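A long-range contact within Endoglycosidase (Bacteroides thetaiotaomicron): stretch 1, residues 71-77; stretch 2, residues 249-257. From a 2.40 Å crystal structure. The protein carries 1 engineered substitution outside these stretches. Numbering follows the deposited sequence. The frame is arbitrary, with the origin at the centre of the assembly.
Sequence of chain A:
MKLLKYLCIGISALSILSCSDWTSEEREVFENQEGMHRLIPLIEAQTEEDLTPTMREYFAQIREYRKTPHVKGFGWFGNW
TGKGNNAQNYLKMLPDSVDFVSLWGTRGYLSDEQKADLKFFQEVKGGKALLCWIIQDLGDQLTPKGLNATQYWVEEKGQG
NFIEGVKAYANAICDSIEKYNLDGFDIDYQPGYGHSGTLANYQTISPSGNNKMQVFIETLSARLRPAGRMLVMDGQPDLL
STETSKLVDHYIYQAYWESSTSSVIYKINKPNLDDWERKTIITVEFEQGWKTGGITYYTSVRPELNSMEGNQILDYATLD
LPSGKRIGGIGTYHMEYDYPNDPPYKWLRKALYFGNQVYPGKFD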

# COMPACT_ATOMS: atom_id res chain seq x y z
N VAL A 71 -4.83 12.80 4.67
CA VAL A 71 -5.02 11.87 3.54
C VAL A 71 -3.64 11.31 3.18
O VAL A 71 -2.86 12.05 2.61
CB VAL A 71 -5.63 12.56 2.33
CG1 VAL A 71 -5.76 11.57 1.20
CG2 VAL A 71 -6.95 13.20 2.66
N LYS A 72 -3.35 10.08 3.59
CA LYS A 72 -2.11 9.37 3.27
C LYS A 72 -1.98 9.25 1.77
O LYS A 72 -3.01 9.26 1.07
CB LYS A 72 -2.07 8.00 3.94
CG LYS A 72 -1.70 8.08 5.41
CD LYS A 72 -1.60 6.74 6.09
CE LYS A 72 -1.44 6.92 7.58
NZ LYS A 72 -1.03 5.65 8.21
N GLY A 73 -0.74 9.24 1.29
CA GLY A 73 -0.41 9.02 -0.12
C GLY A 73 0.29 7.70 -0.23
O GLY A 73 1.19 7.46 0.59
N PHE A 74 -0.15 6.87 -1.17
CA PHE A 74 0.31 5.48 -1.35
C PHE A 74 0.45 5.21 -2.85
O PHE A 74 -0.06 5.97 -3.70
CB PHE A 74 -0.71 4.57 -0.65
CG PHE A 74 -0.70 3.13 -1.12
CD1 PHE A 74 0.15 2.20 -0.53
CD2 PHE A 74 -1.54 2.71 -2.14
CE1 PHE A 74 0.18 0.90 -0.98
CE2 PHE A 74 -1.50 1.41 -2.58
CZ PHE A 74 -0.64 0.51 -2.01
N GLY A 75 1.12 4.12 -3.19
CA GLY A 75 1.00 3.55 -4.55
C GLY A 75 1.72 2.22 -4.65
O GLY A 75 2.53 1.85 -3.74
N TRP A 76 1.54 1.60 -5.82
CA TRP A 76 2.31 0.42 -6.26
C TRP A 76 3.45 0.90 -7.15
O TRP A 76 3.17 1.20 -8.33
CB TRP A 76 1.37 -0.58 -6.95
CG TRP A 76 0.51 -1.29 -5.95
CD1 TRP A 76 0.92 -2.23 -5.05
CD2 TRP A 76 -0.88 -1.04 -5.69
NE1 TRP A 76 -0.13 -2.60 -4.26
CE2 TRP A 76 -1.25 -1.89 -4.63
CE3 TRP A 76 -1.84 -0.21 -6.27
CZ2 TRP A 76 -2.55 -1.94 -4.15
CZ3 TRP A 76 -3.13 -0.25 -5.78
CH2 TRP A 76 -3.47 -1.10 -4.73
N PHE A 77 4.66 0.94 -6.59
CA PHE A 77 5.93 1.40 -7.22
C PHE A 77 6.63 0.26 -7.98
O PHE A 77 7.22 -0.67 -7.35
CB PHE A 77 6.85 1.94 -6.13
CG PHE A 77 8.03 2.73 -6.63
CD1 PHE A 77 7.88 3.74 -7.57
CD2 PHE A 77 9.30 2.50 -6.13
CE1 PHE A 77 8.97 4.48 -8.00
CE2 PHE A 77 10.39 3.24 -6.57
CZ PHE A 77 10.22 4.22 -7.50
N ASP A 249 -3.73 -2.71 9.05
CA ASP A 249 -3.54 -1.26 9.29
C ASP A 249 -4.30 -0.47 8.22
O ASP A 249 -4.71 0.68 8.53
CB ASP A 249 -2.05 -0.97 9.40
CG ASP A 249 -1.39 -1.69 10.56
OD1 ASP A 249 -1.84 -1.47 11.70
OD2 ASP A 249 -0.46 -2.49 10.31
N HIS A 250 -4.50 -1.02 7.01
CA HIS A 250 -5.28 -0.31 5.95
C HIS A 250 -6.01 -1.30 5.06
O HIS A 250 -5.49 -2.40 4.80
CB HIS A 250 -4.41 0.53 5.00
CG HIS A 250 -3.88 1.77 5.61
ND1 HIS A 250 -2.64 1.82 6.18
CD2 HIS A 250 -4.44 2.99 5.81
CE1 HIS A 250 -2.44 3.02 6.71
NE2 HIS A 250 -3.53 3.75 6.50
N TYR A 251 -7.17 -0.86 4.58
CA TYR A 251 -8.04 -1.58 3.64
C TYR A 251 -7.86 -0.88 2.30
O TYR A 251 -8.24 0.30 2.20
CB TYR A 251 -9.49 -1.57 4.15
CG TYR A 251 -9.64 -1.74 5.65
CD1 TYR A 251 -8.97 -2.74 6.33
CD2 TYR A 251 -10.44 -0.91 6.40
CE1 TYR A 251 -9.07 -2.88 7.70
CE2 TYR A 251 -10.55 -1.04 7.77
CZ TYR A 251 -9.88 -2.04 8.43
OH TYR A 251 -9.99 -2.21 9.78
N ILE A 252 -7.25 -1.54 1.32
CA ILE A 252 -6.83 -0.84 0.07
C ILE A 252 -7.66 -1.39 -1.07
O ILE A 252 -7.61 -2.63 -1.32
CB ILE A 252 -5.32 -1.00 -0.22
CG1 ILE A 252 -4.48 -0.69 1.02
CG2 ILE A 252 -4.93 -0.15 -1.41
CD1 ILE A 252 -3.00 -0.68 0.75
N TYR A 253 -8.39 -0.52 -1.73
CA TYR A 253 -9.31 -0.93 -2.81
C TYR A 253 -8.77 -0.39 -4.14
O TYR A 253 -8.27 0.73 -4.22
CB TYR A 253 -10.74 -0.48 -2.54
CG TYR A 253 -11.37 -0.95 -1.25
CD1 TYR A 253 -11.08 -0.33 -0.05
CD2 TYR A 253 -12.30 -1.96 -1.22
CE1 TYR A 253 -11.69 -0.73 1.13
CE2 TYR A 253 -12.89 -2.39 -0.04
CZ TYR A 253 -12.60 -1.76 1.14
OH TYR A 253 -13.21 -2.11 2.31
N GLN A 254 -8.89 -1.24 -5.14
CA GLN A 254 -8.74 -0.93 -6.57
C GLN A 254 -10.03 -0.29 -7.05
O GLN A 254 -10.80 -0.99 -7.67
CB GLN A 254 -8.45 -2.22 -7.32
CG GLN A 254 -7.02 -2.69 -7.21
CD GLN A 254 -6.75 -3.65 -6.09
OE1 GLN A 254 -6.96 -4.85 -6.20
NE2 GLN A 254 -6.18 -3.13 -5.02
N ALA A 255 -10.20 1.02 -6.87
CA ALA A 255 -11.36 1.78 -7.41
C ALA A 255 -11.07 2.28 -8.83
O ALA A 255 -11.35 3.46 -9.13
CB ALA A 255 -11.70 2.94 -6.50
N TYR A 256 -10.57 1.40 -9.69
CA TYR A 256 -10.07 1.79 -11.04
C TYR A 256 -11.25 2.29 -11.92
O TYR A 256 -11.18 3.45 -12.41
CB TYR A 256 -9.31 0.63 -11.69
CG TYR A 256 -8.13 0.03 -10.95
CD1 TYR A 256 -7.39 0.70 -10.00
CD2 TYR A 256 -7.71 -1.24 -11.30
CE1 TYR A 256 -6.27 0.12 -9.40
CE2 TYR A 256 -6.60 -1.84 -10.72
CZ TYR A 256 -5.86 -1.16 -9.77
OH TYR A 256 -4.79 -1.83 -9.22
N TRP A 257 -12.31 1.49 -12.11
CA TRP A 257 -13.32 1.75 -13.19
C TRP A 257 -14.63 2.31 -12.63
O TRP A 257 -15.60 2.43 -13.40
CB TRP A 257 -13.56 0.48 -14.02
CG TRP A 257 -12.30 -0.28 -14.23
CD1 TRP A 257 -12.00 -1.56 -13.83
CD2 TRP A 257 -11.10 0.24 -14.83
NE1 TRP A 257 -10.70 -1.87 -14.15
CE2 TRP A 257 -10.13 -0.79 -14.78
CE3 TRP A 257 -10.78 1.47 -15.42
CZ2 TRP A 257 -8.86 -0.63 -15.32
CZ3 TRP A 257 -9.51 1.63 -15.91
CH2 TRP A 257 -8.58 0.60 -15.88

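Two stretches far apart in sequence meet here through side chains alone, in a small, mostly apolar contact with Ile252 packed against two aromatic residues of the first stretch and no hydrogen bond crossing from one stretch to the other. The strand axes come no closer than 10.4 Å and their N-to-C directions differ by 57°, so the backbones are too far apart to pair as neighbours in a sheet; the nearest matched CA atoms, those of Phe74 and Ile252, are 9.6 Å apart. The gap is filled by alternate residues. Lys72, Phe74 and Trp76 direct their CA-to-CB bonds toward the second stretch, as do His250 and Ile252 toward the first, while Gly73 and Gly75 have no side chain to contribute and Tyr253 points away.

At the centre, Ile252 CD1 lies 3.8 Å from Phe74 CZ and 4.1 Å from the centroid of the Phe74 ring, 23° off the ring normal, a CH-pi contact over one face. Ile252 CG2 touches both rings, 3.9 Å from Phe74 CE2 and 3.7 Å from Trp76 CH2. A branched aliphatic side chain suits this place: its methyls pack closely on the apolar ring carbons, and the flat rings offer broad surfaces. All three residues are buried, and the contacts between them are apolar.

Trp76 gives up the largest area of any residue, 69 Å² of the 274 Å² buried in total. With chi1 at -74° (m) and chi2 at -71°, its six-membered ring makes the contacts, and its outer carbons also meet polar groups. Gln254 leaves its backbone sideways, but its end comes nearer, bringing NE2 to 3.4 Å from Trp76 CH2; its length sets the amide beside the indole while NE2 is hydrogen-bonded elsewhere in the structure. Tyr256 likewise starts sideways and comes nearer at its tip, with OH 4.1 Å from Trp76 CZ3. Both are van der Waals neighbours, approaching the indole obliquely. Where strand gives way to loop, weak backbone hydrogen bonds from Ala255 N to Tyr253 O (3.3 Å) and from Tyr256 N to Gln254 O (3.1 Å) accompany a local bend in the chain.

At the other end the contact becomes polar in character. Lys72, with chi2 to chi4 all t, is extended, and its NZ lies 3.3 Å from His250 CE1, near the plane of the imidazole and at its edge. This is close packing against a ring carbon. The two side chains together span the 10.5 Å between Lys72 CA and His250 CA; Lys72 stays partly exposed, whereas His250 is buried.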